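Local coordinates for 5-oxopent-3-ene-1,2,5-tricarboxylate decarboxylase (PDB 6IYM), which is a member of the fumarylacetoacetate hydrolase family that binds a magnesium ion within a beta-rich fold, at residues A[5-16]-A[28-39]. Residues are numbered along the deposited sequence; the frame is centred on the assembly and turned at random.
Sequences WFRFEQDGRARI and TPQVYTDSLLEV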
ATOM      1  N   TRP A   5      19.207   2.703 -15.097  1.00 58.14           N
ATOM      2  CA  TRP A   5      18.153   3.696 -15.412  1.00 50.86           C
ATOM      3  C   TRP A   5      17.994   4.621 -14.219  1.00 52.08           C
ATOM      4  O   TRP A   5      17.991   4.115 -13.084  1.00 48.31           O
ATOM      5  CB  TRP A   5      16.818   3.018 -15.716  1.00 53.59           C
ATOM      6  CG  TRP A   5      16.772   2.249 -16.992  1.00 55.83           C
ATOM      7  CD1 TRP A   5      17.068   0.936 -17.193  1.00 59.08           C
ATOM      8  CD2 TRP A   5      16.348   2.767 -18.251  1.00 53.49           C
ATOM      9  NE1 TRP A   5      16.884   0.608 -18.505  1.00 60.36           N
ATOM     10  CE2 TRP A   5      16.433   1.709 -19.176  1.00 59.86           C
ATOM     11  CE3 TRP A   5      15.900   4.017 -18.675  1.00 56.21           C
ATOM     12  CZ2 TRP A   5      16.097   1.878 -20.519  1.00 65.66           C
ATOM     13  CZ3 TRP A   5      15.574   4.184 -20.004  1.00 60.90           C
ATOM     14  CH2 TRP A   5      15.663   3.126 -20.910  1.00 57.74           C
ATOM     15  N   PHE A   6      17.806   5.909 -14.471  1.00 48.51           N
ATOM     16  CA  PHE A   6      17.442   6.879 -13.417  1.00 52.81           C
ATOM     17  C   PHE A   6      16.585   7.982 -14.022  1.00 56.06           C
ATOM     18  O   PHE A   6      16.438   8.068 -15.271  1.00 53.48           O
ATOM     19  CB  PHE A   6      18.691   7.442 -12.736  1.00 50.43           C
ATOM     20  CG  PHE A   6      19.727   8.014 -13.668  1.00 49.82           C
ATOM     21  CD1 PHE A   6      20.698   7.197 -14.228  1.00 51.44           C
ATOM     22  CD2 PHE A   6      19.729   9.367 -13.978  1.00 55.05           C
ATOM     23  CE1 PHE A   6      21.664   7.726 -15.070  1.00 52.77           C
ATOM     24  CE2 PHE A   6      20.684   9.895 -14.833  1.00 54.92           C
ATOM     25  CZ  PHE A   6      21.656   9.072 -15.370  1.00 54.26           C
ATOM     26  N   ARG A   7      15.959   8.717 -13.112  1.00 53.81           N
ATOM     27  CA  ARG A   7      15.313  10.016 -13.351  1.00 51.86           C
ATOM     28  C   ARG A   7      16.263  11.059 -12.753  1.00 56.80           C
ATOM     29  O   ARG A   7      16.863  10.752 -11.697  1.00 55.58           O
ATOM     30  CB  ARG A   7      13.928   9.981 -12.704  1.00 54.81           C
ATOM     31  CG  ARG A   7      12.818  10.607 -13.531  1.00 56.94           C
ATOM     32  CD  ARG A   7      11.452  10.217 -13.032  1.00 53.54           C
ATOM     33  NE  ARG A   7      11.401  10.148 -11.584  1.00 51.78           N
ATOM     34  CZ  ARG A   7      10.661  10.916 -10.800  1.00 48.60           C
ATOM     35  NH1 ARG A   7       9.858  11.819 -11.316  1.00 55.96           N
ATOM     36  NH2 ARG A   7      10.708  10.765  -9.488  1.00 46.23           N
ATOM     37  N   PHE A   8      16.456  12.201 -13.423  1.00 57.81           N
ATOM     38  CA  PHE A   8      17.227  13.360 -12.899  1.00 60.20           C
ATOM     39  C   PHE A   8      16.450  14.650 -13.157  1.00 60.40           C
ATOM     40  O   PHE A   8      15.573  14.640 -14.042  1.00 67.16           O
ATOM     41  CB  PHE A   8      18.617  13.414 -13.530  1.00 58.32           C
ATOM     42  CG  PHE A   8      18.657  13.733 -15.006  1.00 60.92           C
ATOM     43  CD1 PHE A   8      18.757  15.047 -15.446  1.00 63.86           C
ATOM     44  CD2 PHE A   8      18.656  12.720 -15.952  1.00 60.45           C
ATOM     45  CE1 PHE A   8      18.845  15.337 -16.799  1.00 63.49           C
ATOM     46  CE2 PHE A   8      18.741  13.009 -17.305  1.00 63.03           C
ATOM     47  CZ  PHE A   8      18.840  14.316 -17.727  1.00 62.31           C
ATOM     48  N   GLU A   9      16.783  15.712 -12.421  1.00 60.87           N
ATOM     49  CA  GLU A   9      16.085  17.022 -12.449  1.00 67.94           C
ATOM     50  C   GLU A   9      16.775  17.961 -13.444  1.00 75.02           C
ATOM     51  O   GLU A   9      18.026  18.051 -13.416  1.00 61.93           O
ATOM     52  CB  GLU A   9      16.083  17.643 -11.055  1.00 75.03           C
ATOM     53  CG  GLU A   9      15.640  19.093 -11.024  1.00 76.69           C
ATOM     54  CD  GLU A   9      15.794  19.715  -9.648  1.00 91.21           C
ATOM     55  OE1 GLU A   9      15.737  18.950  -8.659  1.00 89.47           O
ATOM     56  OE2 GLU A   9      16.000  20.950  -9.566  1.00 93.90           O
ATOM     57  N   GLN A  10      15.966  18.648 -14.264  1.00 83.68           N
ATOM     58  CA  GLN A  10      16.376  19.758 -15.168  1.00 80.42           C
ATOM     59  C   GLN A  10      15.253  20.807 -15.252  1.00 81.08           C
ATOM     60  O   GLN A  10      14.161  20.490 -15.776  1.00 72.14           O
ATOM     61  CB  GLN A  10      16.730  19.201 -16.542  1.00 76.07           C
ATOM     62  CG  GLN A  10      17.372  20.227 -17.456  1.00 77.05           C
ATOM     63  CD  GLN A  10      18.128  19.540 -18.560  1.00 72.64           C
ATOM     64  OE1 GLN A  10      19.235  19.047 -18.361  1.00 76.22           O
ATOM     65  NE2 GLN A  10      17.504  19.466 -19.726  1.00 73.35           N
ATOM     66  N   ASP A  11      15.514  22.010 -14.731  1.00 77.76           N
ATOM     67  CA  ASP A  11      14.590  23.174 -14.742  1.00 84.33           C
ATOM     68  C   ASP A  11      13.387  22.895 -13.833  1.00 86.67           C
ATOM     69  O   ASP A  11      12.274  23.319 -14.195  1.00 88.83           O
ATOM     70  CB  ASP A  11      14.156  23.514 -16.170  1.00 88.09           C
ATOM     71  CG  ASP A  11      15.326  23.795 -17.099  1.00 98.55           C
ATOM     72  OD1 ASP A  11      16.363  23.098 -16.977  1.00102.39           O
ATOM     73  OD2 ASP A  11      15.198  24.717 -17.929  1.00100.06           O
ATOM     74  N   GLY A  12      13.618  22.249 -12.685  1.00 89.53           N
ATOM     75  CA  GLY A  12      12.578  21.833 -11.724  1.00 93.91           C
ATOM     76  C   GLY A  12      11.651  20.778 -12.311  1.00 95.78           C
ATOM     77  O   GLY A  12      10.513  20.680 -11.804  1.00 93.59           O
ATOM     78  N   ARG A  13      12.124  20.008 -13.312  1.00 90.77           N
ATOM     79  CA  ARG A  13      11.301  19.074 -14.140  1.00 87.78           C
ATOM     80  C   ARG A  13      12.043  17.768 -14.470  1.00 80.42           C
ATOM     81  O   ARG A  13      13.192  17.803 -14.968  1.00 68.09           O
ATOM     82  CB  ARG A  13      10.841  19.761 -15.428  1.00 85.33           C
ATOM     83  CG  ARG A  13       9.589  20.603 -15.229  1.00 92.22           C
ATOM     84  CD  ARG A  13       8.987  21.144 -16.509  1.00 87.81           C
ATOM     85  NE  ARG A  13       9.826  22.173 -17.107  1.00 84.59           N
ATOM     86  CZ  ARG A  13      10.526  22.025 -18.222  1.00 88.95           C
ATOM     87  NH1 ARG A  13      10.495  20.878 -18.882  1.00 91.02           N
ATOM     88  NH2 ARG A  13      11.252  23.030 -18.679  1.00 88.66           N
ATOM     89  N   ALA A  14      11.344  16.648 -14.267  1.00 74.98           N
ATOM     90  CA  ALA A  14      11.848  15.269 -14.419  1.00 71.05           C
ATOM     91  C   ALA A  14      12.343  15.046 -15.850  1.00 66.65           C
ATOM     92  O   ALA A  14      11.646  15.465 -16.777  1.00 61.20           O
ATOM     93  CB  ALA A  14      10.749  14.297 -14.057  1.00 73.38           C
ATOM     94  N   ARG A  15      13.508  14.403 -15.994  1.00 64.64           N
ATOM     95  CA  ARG A  15      14.009  13.782 -17.249  1.00 66.26           C
ATOM     96  C   ARG A  15      14.510  12.368 -16.929  1.00 64.06           C
ATOM     97  O   ARG A  15      14.615  12.043 -15.742  1.00 64.85           O
ATOM     98  CB  ARG A  15      15.107  14.643 -17.884  1.00 72.50           C
ATOM     99  CG  ARG A  15      14.577  15.893 -18.571  1.00 79.56           C
ATOM    100  CD  ARG A  15      15.613  16.601 -19.425  1.00 84.55           C
ATOM    101  NE  ARG A  15      15.913  15.899 -20.667  1.00 87.09           N
ATOM    102  CZ  ARG A  15      15.134  15.876 -21.752  1.00 89.20           C
ATOM    103  NH1 ARG A  15      13.974  16.512 -21.761  1.00 86.61           N
ATOM    104  NH2 ARG A  15      15.520  15.210 -22.831  1.00 82.29           N
ATOM    105  N   ILE A  16      14.805  11.559 -17.950  1.00 53.66           N
ATOM    106  CA  ILE A  16      15.252  10.147 -17.787  1.00 57.49           C
ATOM    107  C   ILE A  16      16.670  10.042 -18.343  1.00 64.23           C
ATOM    108  O   ILE A  16      16.958  10.632 -19.410  1.00 59.07           O
ATOM    109  CB  ILE A  16      14.297   9.148 -18.473  1.00 50.13           C
ATOM    110  CG1 ILE A  16      12.943   9.073 -17.770  1.00 53.52           C
ATOM    111  CG2 ILE A  16      14.926   7.766 -18.588  1.00 49.46           C
ATOM    112  CD1 ILE A  16      11.881   8.384 -18.601  1.00 57.13           C
ATOM    113  N   THR A  28      15.893  10.560 -22.846  1.00 59.57           N
ATOM    114  CA  THR A  28      14.441  10.885 -22.840  1.00 62.22           C
ATOM    115  C   THR A  28      13.903  10.821 -24.271  1.00 67.09           C
ATOM    116  O   THR A  28      12.886  10.167 -24.496  1.00 72.84           O
ATOM    117  CB  THR A  28      14.202  12.215 -22.113  1.00 62.08           C
ATOM    118  OG1 THR A  28      15.001  12.151 -20.931  1.00 70.04           O
ATOM    119  CG2 THR A  28      12.754  12.488 -21.774  1.00 58.24           C
ATOM    120  N   PRO A  29      14.545  11.493 -25.267  1.00 67.49           N
ATOM    121  CA  PRO A  29      14.059  11.493 -26.649  1.00 64.61           C
ATOM    122  C   PRO A  29      13.793  10.108 -27.258  1.00 64.86           C
ATOM    123  O   PRO A  29      12.713   9.926 -27.795  1.00 67.61           O
ATOM    124  CB  PRO A  29      15.179  12.210 -27.423  1.00 72.16           C
ATOM    125  CG  PRO A  29      15.765  13.166 -26.404  1.00 70.57           C
ATOM    126  CD  PRO A  29      15.715  12.376 -25.109  1.00 70.11           C
ATOM    127  N   GLN A  30      14.736   9.165 -27.175  1.00 68.60           N
ATOM    128  CA  GLN A  30      14.563   7.822 -27.810  1.00 76.28           C
ATOM    129  C   GLN A  30      13.401   7.061 -27.162  1.00 75.92           C
ATOM    130  O   GLN A  30      12.746   6.300 -27.895  1.00 81.78           O
ATOM    131  CB  GLN A  30      15.815   6.947 -27.733  1.00 78.84           C
ATOM    132  CG  GLN A  30      16.779   7.131 -28.897  1.00 79.04           C
ATOM    133  CD  GLN A  30      18.029   7.850 -28.459  1.00 76.59           C
ATOM    134  OE1 GLN A  30      17.968   8.938 -27.881  1.00 74.37           O
ATOM    135  NE2 GLN A  30      19.175   7.233 -28.717  1.00 67.30           N
ATOM    136  N   VAL A  31      13.164   7.250 -25.856  1.00 77.98           N
ATOM    137  CA  VAL A  31      12.199   6.432 -25.051  1.00 75.44           C
ATOM    138  C   VAL A  31      10.831   7.142 -24.963  1.00 78.49           C
ATOM    139  O   VAL A  31       9.864   6.473 -24.554  1.00 81.30           O
ATOM    140  CB  VAL A  31      12.771   6.064 -23.663  1.00 64.90           C
ATOM    141  CG1 VAL A  31      14.113   5.366 -23.775  1.00 65.33           C
ATOM    142  CG2 VAL A  31      12.883   7.249 -22.723  1.00 56.87           C
ATOM    143  N   TYR A  32      10.737   8.424 -25.339  1.00 77.95           N
ATOM    144  CA  TYR A  32       9.460   9.166 -25.568  1.00 81.99           C
ATOM    145  C   TYR A  32       8.617   9.218 -24.288  1.00 77.49           C
ATOM    146  O   TYR A  32       7.401   8.988 -24.362  1.00 77.71           O
ATOM    147  CB  TYR A  32       8.643   8.549 -26.715  1.00 84.05           C
ATOM    148  CG  TYR A  32       9.356   8.523 -28.041  1.00 87.29           C
ATOM    149  CD1 TYR A  32       9.529   9.683 -28.782  1.00 93.82           C
ATOM    150  CD2 TYR A  32       9.894   7.347 -28.543  1.00 94.36           C
ATOM    151  CE1 TYR A  32      10.219   9.677 -29.984  1.00 94.50           C
ATOM    152  CE2 TYR A  32      10.583   7.323 -29.747  1.00101.32           C
ATOM    153  CZ  TYR A  32      10.744   8.492 -30.471  1.00 97.30           C
ATOM    154  OH  TYR A  32      11.420   8.479 -31.656  1.00 94.59           O
ATOM    155  N   THR A  33       9.229   9.557 -23.152  1.00 76.80           N
ATOM    156  CA  THR A  33       8.513   9.836 -21.882  1.00 67.95           C
ATOM    157  C   THR A  33       9.496  10.374 -20.836  1.00 65.12           C
ATOM    158  O   THR A  33      10.698  10.141 -21.005  1.00 61.80           O
ATOM    159  CB  THR A  33       7.773   8.581 -21.402  1.00 63.86           C
ATOM    160  OG1 THR A  33       7.181   8.896 -20.142  1.00 69.03           O
ATOM    161  CG2 THR A  33       8.663   7.367 -21.282  1.00 63.81           C
ATOM    162  N   ASP A  34       8.979  11.066 -19.817  1.00 60.55           N
ATOM    163  CA  ASP A  34       9.718  11.523 -18.600  1.00 67.27           C
ATOM    164  C   ASP A  34       9.362  10.660 -17.364  1.00 65.66           C
ATOM    165  O   ASP A  34       9.748  11.052 -16.224  1.00 56.93           O
ATOM    166  CB  ASP A  34       9.372  12.980 -18.291  1.00 60.92           C
ATOM    167  CG  ASP A  34       7.883  13.108 -18.030  1.00 63.46           C
ATOM    168  OD1 ASP A  34       7.154  12.312 -18.641  1.00 59.83           O
ATOM    169  OD2 ASP A  34       7.479  13.942 -17.177  1.00 62.43           O
ATOM    170  N   SER A  35       8.574   9.587 -17.531  1.00 62.86           N
ATOM    171  CA  SER A  35       8.207   8.665 -16.422  1.00 57.03           C
ATOM    172  C   SER A  35       8.952   7.344 -16.583  1.00 55.14           C
ATOM    173  O   SER A  35       8.719   6.624 -17.575  1.00 48.75           O
ATOM    174  CB  SER A  35       6.745   8.433 -16.277  1.00 61.29           C
ATOM    175  OG  SER A  35       6.518   7.375 -15.356  1.00 64.57           O
ATOM    176  N   LEU A  36       9.859   7.073 -15.643  1.00 49.78           N
ATOM    177  CA  LEU A  36      10.633   5.816 -15.616  1.00 50.80           C
ATOM    178  C   LEU A  36       9.694   4.664 -15.252  1.00 47.93           C
ATOM    179  O   LEU A  36      10.002   3.546 -15.663  1.00 51.14           O
ATOM    180  CB  LEU A  36      11.801   5.970 -14.637  1.00 47.82           C
ATOM    181  CG  LEU A  36      12.736   4.782 -14.552  1.00 51.95           C
ATOM    182  CD1 LEU A  36      13.348   4.475 -15.908  1.00 55.60           C
ATOM    183  CD2 LEU A  36      13.823   5.037 -13.516  1.00 56.53           C
ATOM    184  N   LEU A  37       8.593   4.926 -14.528  1.00 45.67           N
ATOM    185  CA  LEU A  37       7.562   3.903 -14.227  1.00 50.86           C
ATOM    186  C   LEU A  37       6.904   3.463 -15.533  1.00 52.17           C
ATOM    187  O   LEU A  37       6.669   2.251 -15.707  1.00 45.20           O
ATOM    188  CB  LEU A  37       6.508   4.468 -13.283  1.00 52.85           C
ATOM    189  CG  LEU A  37       5.304   3.556 -13.056  1.00 56.91           C
ATOM    190  CD1 LEU A  37       5.737   2.210 -12.489  1.00 54.18           C
ATOM    191  CD2 LEU A  37       4.297   4.232 -12.142  1.00 58.36           C
ATOM    192  N   GLU A  38       6.630   4.441 -16.395  1.00 54.74           N
ATOM    193  CA  GLU A  38       6.023   4.236 -17.730  1.00 53.39           C
ATOM    194  C   GLU A  38       6.928   3.323 -18.548  1.00 53.87           C
ATOM    195  O   GLU A  38       6.397   2.444 -19.222  1.00 55.86           O
ATOM    196  CB  GLU A  38       5.845   5.570 -18.446  1.00 60.15           C
ATOM    197  CG  GLU A  38       4.420   5.825 -18.904  1.00 73.31           C
ATOM    198  CD  GLU A  38       4.210   7.250 -19.391  1.00 75.16           C
ATOM    199  OE1 GLU A  38       3.624   8.059 -18.634  1.00 68.11           O
ATOM    200  OE2 GLU A  38       4.673   7.555 -20.505  1.00 69.31           O
ATOM    201  N   VAL A  39       8.247   3.539 -18.490  1.00 58.44           N
ATOM    202  CA  VAL A  39       9.266   2.736 -19.233  1.00 55.29           C
ATOM    203  C   VAL A  39       9.196   1.281 -18.761  1.00 55.18           C
ATOM    204  O   VAL A  39       9.242   0.382 -19.608  1.00 55.51           O
ATOM    205  CB  VAL A  39      10.684   3.312 -19.052  1.00 58.08           C
ATOM    206  CG1 VAL A  39      11.754   2.402 -19.629  1.00 57.45           C
ATOM    207  CG2 VAL A  39      10.802   4.707 -19.653  1.00 62.37           C
TER
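First torsions bring Ile16 and Thr28 to their partners: CG1 of Ile16 stands anti to its own carbonyl carbon (chi1 -69°), sending CD1 toward the backbone of 33-36, while OG1 of Thr28 lies beside its backbone N, facing strand 13-20. The motif is a beta hairpin, strands 4-10 and 13-20, packed against two short helices, 28-31 and 36-41, in the N-terminal part of the chain. Thr28 OG1 accepts from Ile16 N at 3.0 Å (N-H...O 160°) and is also hydrogen-bonded to Asp26 OD1, so a small hydroxyl ties strand 13-20 to the start of helix 28-31. Thr28 OG1 also sits over one face of the Arg15 guanidinium, whose NE forms a salt bridge with Asp26. The bend at chi3 places this group across Thr28, with Arg15 NH2 3.4 Å from Thr28 CB; Arg15 CB lies over one face of the Phe8 ring, toward its rim.

Between the helices, the single terminal methyl CD1 of Ile16 packs end-on against the loop backbone, 3.2 Å from Thr33 O, and touches Val39 CG2. Thr33 OG1 closes an ST turn by accepting from Ser35 N, and Ser35 OG caps helix 36-41 through Glu38 N. Branched, apolar Leu36 suits its buried place on strand 4-10: CD1 meets Trp5 CB and CE3, CD2 Phe6 CA. The broad Trp5 indole offers a face and an edge: Val31 CG1 meets the edge at CH2, and Val39 CG1 makes a CH-pi contact 4.3 Å from the centroid of the Trp5 six-membered ring, 15° off its normal.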